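Local coordinates for odorant binding protein 4 (Chrysopa pallens, PDB 6JPM) that probably binds small odorant molecules as a secreted, compact, mainly helical carrier of the PBP/GOBP family, at residues C45-I50 with E114-P119. Numbering follows the deposited sequence.
Sequences CYMNCI and EMYFLP
Ile50 and Pro119 bring the backbones nearest, CA to CA 7.2 Å, where the irregular C-terminal tail after helix 99-111 ends against helix 41-53. In this six-helix, three-disulfide fold of insect odorant-binding proteins the tail folds back into the protein interior, a worked example of how a chain terminus can be tied to a helix by one polar bond and a few apolar touches. The bond is made by Tyr46, whose CG lies anti to the backbone N (chi1 171°); its OH donates to the O of Pro119 at 2.7 Å. That oxygen sits at the ring's edge, in its plane, while the hydroxyl stands above the carbonyl plane, 64° out of it. CG1 of Ile50, one turn along the same helix, lies over one face of the ring, toward its rim, and Arg15 and Cys18 of helix 4-22 also touch the Tyr46 side chain. A phenylalanine in place of Tyr46 would probably keep this ring packing but leave the O of Pro119 without its hydroxyl donor. Disulfides Cys45-Cys98 and Cys49-Cys18 tie the same helix to other parts of the chain. The pyrrolidine CG of Pro119 meets two branches of Ile50, CG2 and CD1, both at 3.8 Å. Met47, its chain bent at chi2 and chi3, reaches Leu118 CD1 with CE at 3.9 Å, and the same methyl meets the Tyr116 side chain tip to tip, CE to OH 3.6 Å.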
ATOM      1  N   CYS A  45      10.329   2.318   4.366  1.00 15.38           N
ATOM      2  CA  CYS A  45      10.621   0.878   4.411  1.00 22.55           C
ATOM      3  C   CYS A  45       9.402   0.089   4.873  1.00 19.43           C
ATOM      4  O   CYS A  45       9.236  -0.954   4.397  1.00 19.90           O
ATOM      5  CB  CYS A  45      11.956   0.591   5.078  1.00 28.13           C
ATOM      6  SG  CYS A  45      13.302   1.246   4.067  1.00 31.87           S
ATOM      7  N   TYR A  46       8.568   0.673   5.723  1.00 21.60           N
ATOM      8  CA  TYR A  46       7.313   0.010   6.142  1.00 16.43           C
ATOM      9  C   TYR A  46       6.421  -0.182   4.913  1.00 20.07           C
ATOM     10  O   TYR A  46       5.943  -1.219   4.751  1.00 17.39           O
ATOM     11  CB  TYR A  46       6.587   0.756   7.259  1.00 18.03           C
ATOM     12  CG  TYR A  46       5.215   0.230   7.562  1.00 20.07           C
ATOM     13  CD1 TYR A  46       5.044  -0.869   8.366  1.00 19.35           C
ATOM     14  CD2 TYR A  46       4.089   0.820   7.031  1.00 20.17           C
ATOM     15  CE1 TYR A  46       3.789  -1.342   8.661  1.00 15.15           C
ATOM     16  CE2 TYR A  46       2.824   0.369   7.326  1.00 15.57           C
ATOM     17  CZ  TYR A  46       2.677  -0.736   8.131  1.00 23.78           C
ATOM     18  OH  TYR A  46       1.471  -1.234   8.419  1.00 22.12           O
ATOM     19  N   MET A  47       6.212   0.870   4.133  1.00 16.23           N
ATOM     20  CA  MET A  47       5.390   0.786   2.903  1.00 15.30           C
ATOM     21  C   MET A  47       5.995  -0.246   1.927  1.00 16.36           C
ATOM     22  O   MET A  47       5.259  -0.982   1.333  1.00 18.51           O
ATOM     23  CB  MET A  47       5.176   2.152   2.245  1.00 17.08           C
ATOM     24  CG  MET A  47       4.206   3.080   2.982  1.00 22.28           C
ATOM     25  SD  MET A  47       2.904   2.329   3.956  1.00 24.93           S
ATOM     26  CE  MET A  47       1.852   1.712   2.668  1.00 22.86           C
ATOM     27  N   ASN A  48       7.309  -0.282   1.797  1.00 16.13           N
ATOM     28  CA  ASN A  48       7.984  -1.280   0.943  1.00 15.53           C
ATOM     29  C   ASN A  48       7.675  -2.695   1.451  1.00 18.00           C
ATOM     30  O   ASN A  48       7.339  -3.518   0.687  1.00 18.38           O
ATOM     31  CB  ASN A  48       9.477  -1.043   0.844  1.00 15.61           C
ATOM     32  CG  ASN A  48      10.093  -1.986  -0.157  1.00 22.67           C
ATOM     33  OD1 ASN A  48       9.762  -1.973  -1.311  1.00 18.21           O
ATOM     34  ND2 ASN A  48      10.930  -2.861   0.309  1.00 20.87           N
ATOM     35  N   CYS A  49       7.810  -2.893   2.748  1.00 23.15           N
ATOM     36  CA  CYS A  49       7.531  -4.176   3.412  1.00 18.68           C
ATOM     37  C   CYS A  49       6.075  -4.559   3.154  1.00 20.78           C
ATOM     38  O   CYS A  49       5.873  -5.623   2.799  1.00 24.57           O
ATOM     39  CB  CYS A  49       7.794  -4.104   4.902  1.00 21.62           C
ATOM     40  SG  CYS A  49       7.491  -5.652   5.779  1.00 29.81           S
ATOM     41  N   ILE A  50       5.135  -3.652   3.342  1.00 23.06           N
ATOM     42  CA  ILE A  50       3.720  -3.968   3.162  1.00 20.61           C
ATOM     43  C   ILE A  50       3.452  -4.381   1.719  1.00 20.79           C
ATOM     44  O   ILE A  50       2.846  -5.426   1.455  1.00 22.38           O
ATOM     45  CB  ILE A  50       2.845  -2.768   3.570  1.00 18.35           C
ATOM     46  CG1 ILE A  50       2.802  -2.590   5.106  1.00 21.03           C
ATOM     47  CG2 ILE A  50       1.449  -2.901   2.967  1.00 19.66           C
ATOM     48  CD1 ILE A  50       2.238  -3.788   5.891  1.00 18.22           C
ATOM     49  N   GLU A 114     -10.606   8.364   0.540  1.00 33.60           N
ATOM     50  CA  GLU A 114     -11.669   7.596   1.215  1.00 38.91           C
ATOM     51  C   GLU A 114     -11.552   6.100   0.943  1.00 36.98           C
ATOM     52  O   GLU A 114     -11.921   5.369   1.790  1.00 35.61           O
ATOM     53  CB  GLU A 114     -13.032   8.123   0.772  1.00 47.41           C
ATOM     54  CG  GLU A 114     -14.206   7.513   1.507  1.00 61.45           C
ATOM     55  CD  GLU A 114     -14.326   7.829   2.991  1.00 70.78           C
ATOM     56  OE1 GLU A 114     -15.139   7.181   3.654  1.00 73.73           O
ATOM     57  OE2 GLU A 114     -13.624   8.712   3.474  1.00 70.12           O
ATOM     58  N   MET A 115     -11.062   5.699  -0.216  1.00 32.87           N
ATOM     59  CA  MET A 115     -11.027   4.268  -0.584  1.00 35.43           C
ATOM     60  C   MET A 115      -9.640   3.643  -0.369  1.00 38.40           C
ATOM     61  O   MET A 115      -9.420   2.552  -0.761  1.00 40.59           O
ATOM     62  CB  MET A 115     -11.486   4.083  -2.033  1.00 37.99           C
ATOM     63  CG  MET A 115     -12.809   4.749  -2.334  1.00 40.49           C
ATOM     64  SD  MET A 115     -14.097   4.205  -1.250  1.00 46.05           S
ATOM     65  CE  MET A 115     -14.157   2.476  -1.655  1.00 47.63           C
ATOM     66  N   TYR A 116      -8.755   4.338   0.294  1.00 36.74           N
ATOM     67  CA  TYR A 116      -7.436   3.785   0.562  1.00 34.37           C
ATOM     68  C   TYR A 116      -7.538   2.741   1.667  1.00 32.61           C
ATOM     69  O   TYR A 116      -8.080   3.015   2.741  1.00 25.92           O
ATOM     70  CB  TYR A 116      -6.495   4.920   0.953  1.00 27.75           C
ATOM     71  CG  TYR A 116      -5.082   4.541   1.287  1.00 29.28           C
ATOM     72  CD1 TYR A 116      -4.124   4.438   0.287  1.00 26.53           C
ATOM     73  CD2 TYR A 116      -4.685   4.342   2.603  1.00 27.50           C
ATOM     74  CE1 TYR A 116      -2.826   4.118   0.580  1.00 27.57           C
ATOM     75  CE2 TYR A 116      -3.373   4.019   2.908  1.00 22.62           C
ATOM     76  CZ  TYR A 116      -2.451   3.914   1.888  1.00 28.46           C
ATOM     77  OH  TYR A 116      -1.144   3.598   2.151  1.00 28.34           O
ATOM     78  N   PHE A 117      -7.029   1.535   1.410  1.00 27.91           N
ATOM     79  CA  PHE A 117      -7.147   0.460   2.387  1.00 31.53           C
ATOM     80  C   PHE A 117      -5.825  -0.213   2.746  1.00 31.61           C
ATOM     81  O   PHE A 117      -5.846  -1.227   3.454  1.00 33.58           O
ATOM     82  CB  PHE A 117      -8.132  -0.605   1.898  1.00 35.42           C
ATOM     83  CG  PHE A 117      -7.772  -1.191   0.566  1.00 39.07           C
ATOM     84  CD1 PHE A 117      -6.782  -2.169   0.458  1.00 37.72           C
ATOM     85  CD2 PHE A 117      -8.422  -0.768  -0.586  1.00 40.24           C
ATOM     86  CE1 PHE A 117      -6.438  -2.702  -0.783  1.00 37.85           C
ATOM     87  CE2 PHE A 117      -8.093  -1.301  -1.821  1.00 38.55           C
ATOM     88  CZ  PHE A 117      -7.100  -2.266  -1.924  1.00 39.55           C
ATOM     89  N   LEU A 118      -4.684   0.291   2.274  1.00 28.19           N
ATOM     90  CA  LEU A 118      -3.414  -0.313   2.660  1.00 30.61           C
ATOM     91  C   LEU A 118      -3.220  -0.225   4.173  1.00 29.73           C
ATOM     92  O   LEU A 118      -3.629   0.755   4.801  1.00 31.01           O
ATOM     93  CB  LEU A 118      -2.241   0.376   1.971  1.00 28.87           C
ATOM     94  CG  LEU A 118      -2.212   0.392   0.439  1.00 30.45           C
ATOM     95  CD1 LEU A 118      -0.907   1.007  -0.052  1.00 27.03           C
ATOM     96  CD2 LEU A 118      -2.409  -1.008  -0.129  1.00 36.60           C
ATOM     97  N   PRO A 119      -2.597  -1.246   4.791  1.00 30.24           N
ATOM     98  CA  PRO A 119      -2.174  -1.099   6.190  1.00 35.00           C
ATOM     99  C   PRO A 119      -1.040  -0.080   6.376  1.00 38.09           C
ATOM    100  O   PRO A 119      -0.690   0.152   7.548  1.00 35.43           O
ATOM    101  CB  PRO A 119      -1.687  -2.508   6.571  1.00 28.72           C
ATOM    102  CG  PRO A 119      -1.478  -3.232   5.289  1.00 22.87           C
ATOM    103  CD  PRO A 119      -2.448  -2.630   4.311  1.00 28.00           C
TER